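Local coordinates for protein macrophomate synthase intermolecular Diels-Alderase (Macrophoma commelinae, PDB 1IZC) that belongs to the HpcH/HpaI aldolase/citrate lyase family of TIM-barrel enzymes and holds a magnesium ion and pyruvic acid in its pocket, at residues F149-F154 with P168-A172; D194-A198 with A242-N246. The protein carries 1 engineered substitution. All blocks are in the same frame, centred on the assembly; numbering follows the deposited sequence.

The two contacts contrast an excursion from a closed eight-stranded parallel barrel with the helical layer around it. Interaction 1 lies at the surface, in the long connection between strands 120-123 and 179-184, where three aromatic rings gather without a hydrogen bond across the segments and a second subunit lies alongside. Interaction 2, partly buried, joins the last part of helices 193-197 and 230-245: small alanines meet on the barrel side, with a salt bridge and two waters at the margin. The centres of interaction 1 and interaction 2 are 33 Å apart, and they share no element. Aromatic packing thus marks the irregular loop, whereas small side chains allow the helices to lie close and polar groups bridge their edge.

Interaction 1. Residues F149-F154 with P168-A172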
loop_
_atom_site.group_PDB
_atom_site.type_symbol
_atom_site.label_atom_id
_atom_site.label_comp_id
_atom_site.label_asym_id
_atom_site.label_seq_id
_atom_site.Cartn_x
_atom_site.Cartn_y
_atom_site.Cartn_z
ATOM N N PHE A 149 -12.700 7.449 -23.788
ATOM C CA PHE A 149 -11.365 7.047 -24.187
ATOM C C PHE A 149 -10.303 7.560 -23.195
ATOM O O PHE A 149 -10.222 8.761 -22.936
ATOM C CB PHE A 149 -11.106 7.612 -25.581
ATOM C CG PHE A 149 -9.877 7.080 -26.226
ATOM C CD1 PHE A 149 -9.905 5.861 -26.899
ATOM C CD2 PHE A 149 -8.679 7.780 -26.140
ATOM C CE1 PHE A 149 -8.746 5.338 -27.483
ATOM C CE2 PHE A 149 -7.516 7.265 -26.720
ATOM C CZ PHE A 149 -7.554 6.042 -27.391
ATOM N N SER A 150 -9.492 6.659 -22.644
ATOM C CA SER A 150 -8.446 7.055 -21.699
ATOM C C SER A 150 -7.151 7.372 -22.423
ATOM O O SER A 150 -6.739 6.638 -23.314
ATOM C CB SER A 150 -8.160 5.944 -20.687
ATOM O OG SER A 150 -7.033 6.262 -19.878
ATOM N N PRO A 151 -6.487 8.468 -22.039
ATOM C CA PRO A 151 -5.231 8.820 -22.697
ATOM C C PRO A 151 -4.030 8.120 -22.073
ATOM O O PRO A 151 -3.005 7.949 -22.736
ATOM C CB PRO A 151 -5.166 10.332 -22.502
ATOM C CG PRO A 151 -5.714 10.489 -21.115
ATOM C CD PRO A 151 -6.934 9.558 -21.148
ATOM N N TRP A 152 -4.167 7.688 -20.815
ATOM C CA TRP A 152 -3.052 7.083 -20.086
ATOM C C TRP A 152 -2.744 5.602 -20.303
ATOM O O TRP A 152 -1.764 5.101 -19.753
ATOM C CB TRP A 152 -3.224 7.291 -18.578
ATOM C CG TRP A 152 -3.896 8.574 -18.167
ATOM C CD1 TRP A 152 -5.194 8.725 -17.769
ATOM C CD2 TRP A 152 -3.295 9.870 -18.078
ATOM N NE1 TRP A 152 -5.439 10.035 -17.433
ATOM C CE2 TRP A 152 -4.293 10.762 -17.614
ATOM C CE3 TRP A 152 -2.011 10.367 -18.337
ATOM C CZ2 TRP A 152 -4.046 12.122 -17.406
ATOM C CZ3 TRP A 152 -1.763 11.729 -18.128
ATOM C CH2 TRP A 152 -2.779 12.587 -17.667
ATOM N N THR A 153 -3.559 4.917 -21.092
ATOM C CA THR A 153 -3.375 3.484 -21.327
ATOM C C THR A 153 -2.328 3.158 -22.380
ATOM O O THR A 153 -1.844 2.027 -22.456
ATOM C CB THR A 153 -4.685 2.828 -21.774
ATOM O OG1 THR A 153 -5.147 3.465 -22.974
ATOM C CG2 THR A 153 -5.748 2.964 -20.687
ATOM N N PHE A 154 -1.982 4.146 -23.192
ATOM C CA PHE A 154 -1.012 3.936 -24.257
ATOM C C PHE A 154 -0.168 5.180 -24.463
ATOM O O PHE A 154 -0.318 6.167 -23.752
ATOM C CB PHE A 154 -1.740 3.596 -25.555
ATOM C CG PHE A 154 -2.565 4.735 -26.099
ATOM C CD1 PHE A 154 -3.672 5.207 -25.401
ATOM C CD2 PHE A 154 -2.207 5.365 -27.288
ATOM C CE1 PHE A 154 -4.410 6.289 -25.876
ATOM C CE2 PHE A 154 -2.941 6.452 -27.773
ATOM C CZ PHE A 154 -4.045 6.913 -27.062
ATOM N N PRO A 168 -4.616 3.097 -34.279
ATOM C CA PRO A 168 -3.658 3.699 -33.337
ATOM C C PRO A 168 -4.188 3.908 -31.922
ATOM O O PRO A 168 -3.413 4.070 -30.972
ATOM C CB PRO A 168 -3.310 5.038 -33.999
ATOM C CG PRO A 168 -3.589 4.810 -35.438
ATOM C CD PRO A 168 -4.872 4.026 -35.393
ATOM N N TYR A 169 -5.504 3.913 -31.777
ATOM C CA TYR A 169 -6.103 4.119 -30.476
ATOM C C TYR A 169 -6.744 2.861 -29.920
ATOM O O TYR A 169 -7.348 2.871 -28.848
ATOM C CB TYR A 169 -7.090 5.269 -30.583
ATOM C CG TYR A 169 -6.380 6.482 -31.132
ATOM C CD1 TYR A 169 -6.298 6.705 -32.511
ATOM C CD2 TYR A 169 -5.678 7.336 -30.283
ATOM C CE1 TYR A 169 -5.522 7.748 -33.031
ATOM C CE2 TYR A 169 -4.897 8.376 -30.788
ATOM C CZ TYR A 169 -4.821 8.576 -32.161
ATOM O OH TYR A 169 -4.022 9.586 -32.660
ATOM N N ASN A 170 -6.591 1.776 -30.667
ATOM C CA ASN A 170 -7.117 0.481 -30.273
ATOM C C ASN A 170 -8.619 0.474 -30.021
ATOM O O ASN A 170 -9.136 -0.290 -29.213
ATOM C CB ASN A 170 -6.332 -0.032 -29.050
ATOM C CG ASN A 170 -5.096 -0.832 -29.458
ATOM O OD1 ASN A 170 -5.207 -1.998 -29.814
ATOM N ND2 ASN A 170 -3.917 -0.198 -29.428
ATOM N N VAL A 171 -9.328 1.342 -30.730
ATOM C CA VAL A 171 -10.774 1.384 -30.611
ATOM C C VAL A 171 -11.354 0.102 -31.214
ATOM O O VAL A 171 -12.328 -0.441 -30.705
ATOM C CB VAL A 171 -11.348 2.611 -31.359
ATOM C CG1 VAL A 171 -12.836 2.424 -31.619
ATOM C CG2 VAL A 171 -11.120 3.861 -30.524
ATOM N N ALA A 172 -10.754 -0.382 -32.297
ATOM C CA ALA A 172 -11.236 -1.601 -32.942
ATOM C C ALA A 172 -10.966 -2.791 -32.028
ATOM O O ALA A 172 -11.795 -3.691 -31.880
ATOM C CB ALA A 172 -10.531 -1.804 -34.296
#
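Phe149 presses the rim of its ring against Tyr169, and the fit is tightest at one corner. CE1 of Phe149 lies 3.1 Å from the carbonyl O of Tyr169, which sits at the ring edge near its plane, while CZ of Phe149 is 3.3 Å from CB of Tyr169. The ring reaches this corner because CG of Phe149 stands opposite the backbone N (chi1 -169°), carrying the phenyl group toward 168-172. Phe154 supplies the other half of the grip: its CZ approaches CD2 of Tyr169 at 3.6 Å, near the plane of the tyrosine ring. The planes of Phe154 and Tyr169 are 87° apart and those of Phe149 and Tyr169 65°, yet both pairs meet obliquely. Phe154 CZ also meets the edge of the Phe149 ring at CE2 (3.5 Å), closing a three-ring aromatic cluster.

Away from this corner the contact slackens. CG2 of Val171 comes no nearer than 4.1 Å to CE1 of Phe149, and CE2 of Phe154 passes the carbonyl O of Pro168 at 4.0 Å. Pro168 and Val171, on this loose side, remain partly exposed, whereas Phe154 is buried and also packs on Tyr24. No hydrogen bond joins the segments, which meet through van der Waals packing of the rings. A second subunit borders the cluster: Phe149 N is hydrogen-bonded to Asp211 of that subunit, a residue of its magnesium and pyruvic acid site, and the Phe149 side chain is about 6 Å from a bound pyruvic acid.

In the fold, 149-154 belongs to the irregular connection after helix 129-139, with Ser150 and Thr153 resting on Asp115 of helix 107-116; 168-172 leads into helix 171-177, which precedes barrel strand 179-184.

Interaction 2. Residues D194-A198 with A242-N246; sequences DAIAA and AAQRN
Asp194 and Arg245 form the salt bridge of this helix-helix contact, NH1 of Arg245 donating to OD1 of Asp194 over 2.9 Å in a nearly straight bond (169°). The carboxylate oxygen lies close to the guanidinium plane, but the arginine reaches it from above the carboxylate plane. Bent at chi3 (68°), the arginine chain folds its guanidinium back so that one face lies over CA of Ala242. Water 2 links the same OD1 to NH2 of Arg245. Water 1 donates to the backbone O of Asp194 and accepts from NH1 of Arg245 and from ND2 of Asn246. That ND2 also hydrogen-bonds to Ala242 O, four residues earlier, at 2.9 Å, which helps hold the amide in place, its OD1 lying 3.5 Å from CA of Ala198. Also at the margin, CB of Asn246 comes within 3.3 Å of the carbonyl O of Ala197.

Further in, the packing is apolar: CB of Ala197 meets CB of Ala242 at 3.7 Å. Ala197 and Ala243 both touch Leu205 of barrel strand 205-207. Such small side chains let the backbones approach closely, while the charged pair and its waters, on the more exposed margin, probably add a hydrated electrostatic link between the two helices.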
loop_
_atom_site.group_PDB
_atom_site.type_symbol
_atom_site.label_atom_id
_atom_site.label_comp_id
_atom_site.label_asym_id
_atom_site.label_seq_id
_atom_site.Cartn_x
_atom_site.Cartn_y
_atom_site.Cartn_z
ATOM N N ASP A 194 -35.779 -15.137 -21.052
ATOM C CA ASP A 194 -35.942 -15.280 -22.489
ATOM C C ASP A 194 -35.564 -13.989 -23.203
ATOM O O ASP A 194 -34.896 -14.022 -24.237
ATOM C CB ASP A 194 -37.383 -15.672 -22.844
ATOM C CG ASP A 194 -37.752 -17.041 -22.314
ATOM O OD1 ASP A 194 -36.859 -17.910 -22.257
ATOM O OD2 ASP A 194 -38.932 -17.254 -21.962
ATOM N N ALA A 195 -35.981 -12.852 -22.652
ATOM C CA ALA A 195 -35.679 -11.565 -23.261
ATOM C C ALA A 195 -34.195 -11.214 -23.143
ATOM O O ALA A 195 -33.588 -10.703 -24.082
ATOM C CB ALA A 195 -36.517 -10.475 -22.612
ATOM N N ILE A 196 -33.610 -11.491 -21.987
ATOM C CA ILE A 196 -32.208 -11.165 -21.789
ATOM C C ILE A 196 -31.327 -12.010 -22.711
ATOM O O ILE A 196 -30.395 -11.495 -23.334
ATOM C CB ILE A 196 -31.803 -11.382 -20.308
ATOM C CG1 ILE A 196 -32.603 -10.423 -19.413
ATOM C CG2 ILE A 196 -30.295 -11.130 -20.138
ATOM C CD1 ILE A 196 -32.541 -10.758 -17.926
ATOM N N ALA A 197 -31.650 -13.295 -22.819
ATOM C CA ALA A 197 -30.878 -14.222 -23.644
ATOM C C ALA A 197 -30.918 -13.878 -25.125
ATOM O O ALA A 197 -29.988 -14.203 -25.870
ATOM C CB ALA A 197 -31.387 -15.647 -23.433
ATOM N N ALA A 198 -31.994 -13.215 -25.538
ATOM C CA ALA A 198 -32.189 -12.837 -26.937
ATOM C C ALA A 198 -31.506 -11.536 -27.353
ATOM O O ALA A 198 -31.543 -11.160 -28.530
ATOM C CB ALA A 198 -33.696 -12.744 -27.241
ATOM N N ALA A 242 -32.812 -21.073 -22.747
ATOM C CA ALA A 242 -32.812 -19.739 -23.343
ATOM C C ALA A 242 -31.442 -19.449 -23.955
ATOM O O ALA A 242 -31.355 -18.955 -25.078
ATOM C CB ALA A 242 -33.168 -18.674 -22.296
ATOM N N ALA A 243 -30.373 -19.746 -23.216
ATOM C CA ALA A 243 -29.021 -19.530 -23.730
ATOM C C ALA A 243 -28.794 -20.362 -25.006
ATOM O O ALA A 243 -28.353 -19.846 -26.031
ATOM C CB ALA A 243 -27.977 -19.916 -22.658
ATOM N N GLN A 244 -29.107 -21.648 -24.939
ATOM C CA GLN A 244 -28.919 -22.545 -26.085
ATOM C C GLN A 244 -29.682 -22.132 -27.349
ATOM O O GLN A 244 -29.123 -22.138 -28.446
ATOM C CB GLN A 244 -29.333 -23.974 -25.702
ATOM C CG GLN A 244 -28.362 -24.683 -24.760
ATOM C CD GLN A 244 -29.038 -25.744 -23.901
ATOM O OE1 GLN A 244 -30.141 -26.212 -24.211
ATOM N NE2 GLN A 244 -28.377 -26.133 -22.814
ATOM N N ARG A 245 -30.950 -21.769 -27.199
ATOM C CA ARG A 245 -31.746 -21.408 -28.363
ATOM C C ARG A 245 -31.247 -20.151 -29.069
ATOM O O ARG A 245 -31.424 -20.000 -30.283
ATOM C CB ARG A 245 -33.219 -21.235 -27.970
ATOM C CG ARG A 245 -33.594 -19.858 -27.471
ATOM C CD ARG A 245 -35.120 -19.680 -27.461
ATOM N NE ARG A 245 -35.732 -20.529 -26.452
ATOM C CZ ARG A 245 -36.049 -20.131 -25.221
ATOM N NH1 ARG A 245 -35.836 -18.877 -24.830
ATOM N NH2 ARG A 245 -36.551 -21.008 -24.367
ATOM N N ASN A 246 -30.614 -19.252 -28.315
ATOM C CA ASN A 246 -30.110 -18.000 -28.871
ATOM C C ASN A 246 -28.641 -18.043 -29.268
ATOM O O ASN A 246 -28.081 -17.034 -29.703
ATOM C CB ASN A 246 -30.360 -16.857 -27.874
ATOM C CG ASN A 246 -31.828 -16.457 -27.810
ATOM O OD1 ASN A 246 -32.350 -15.827 -28.733
ATOM N ND2 ASN A 246 -32.503 -16.832 -26.729
HETATM O O HOH W 1 -35.251 -16.207 -25.992
HETATM O O HOH W 2 -36.347 -20.681 -21.791
#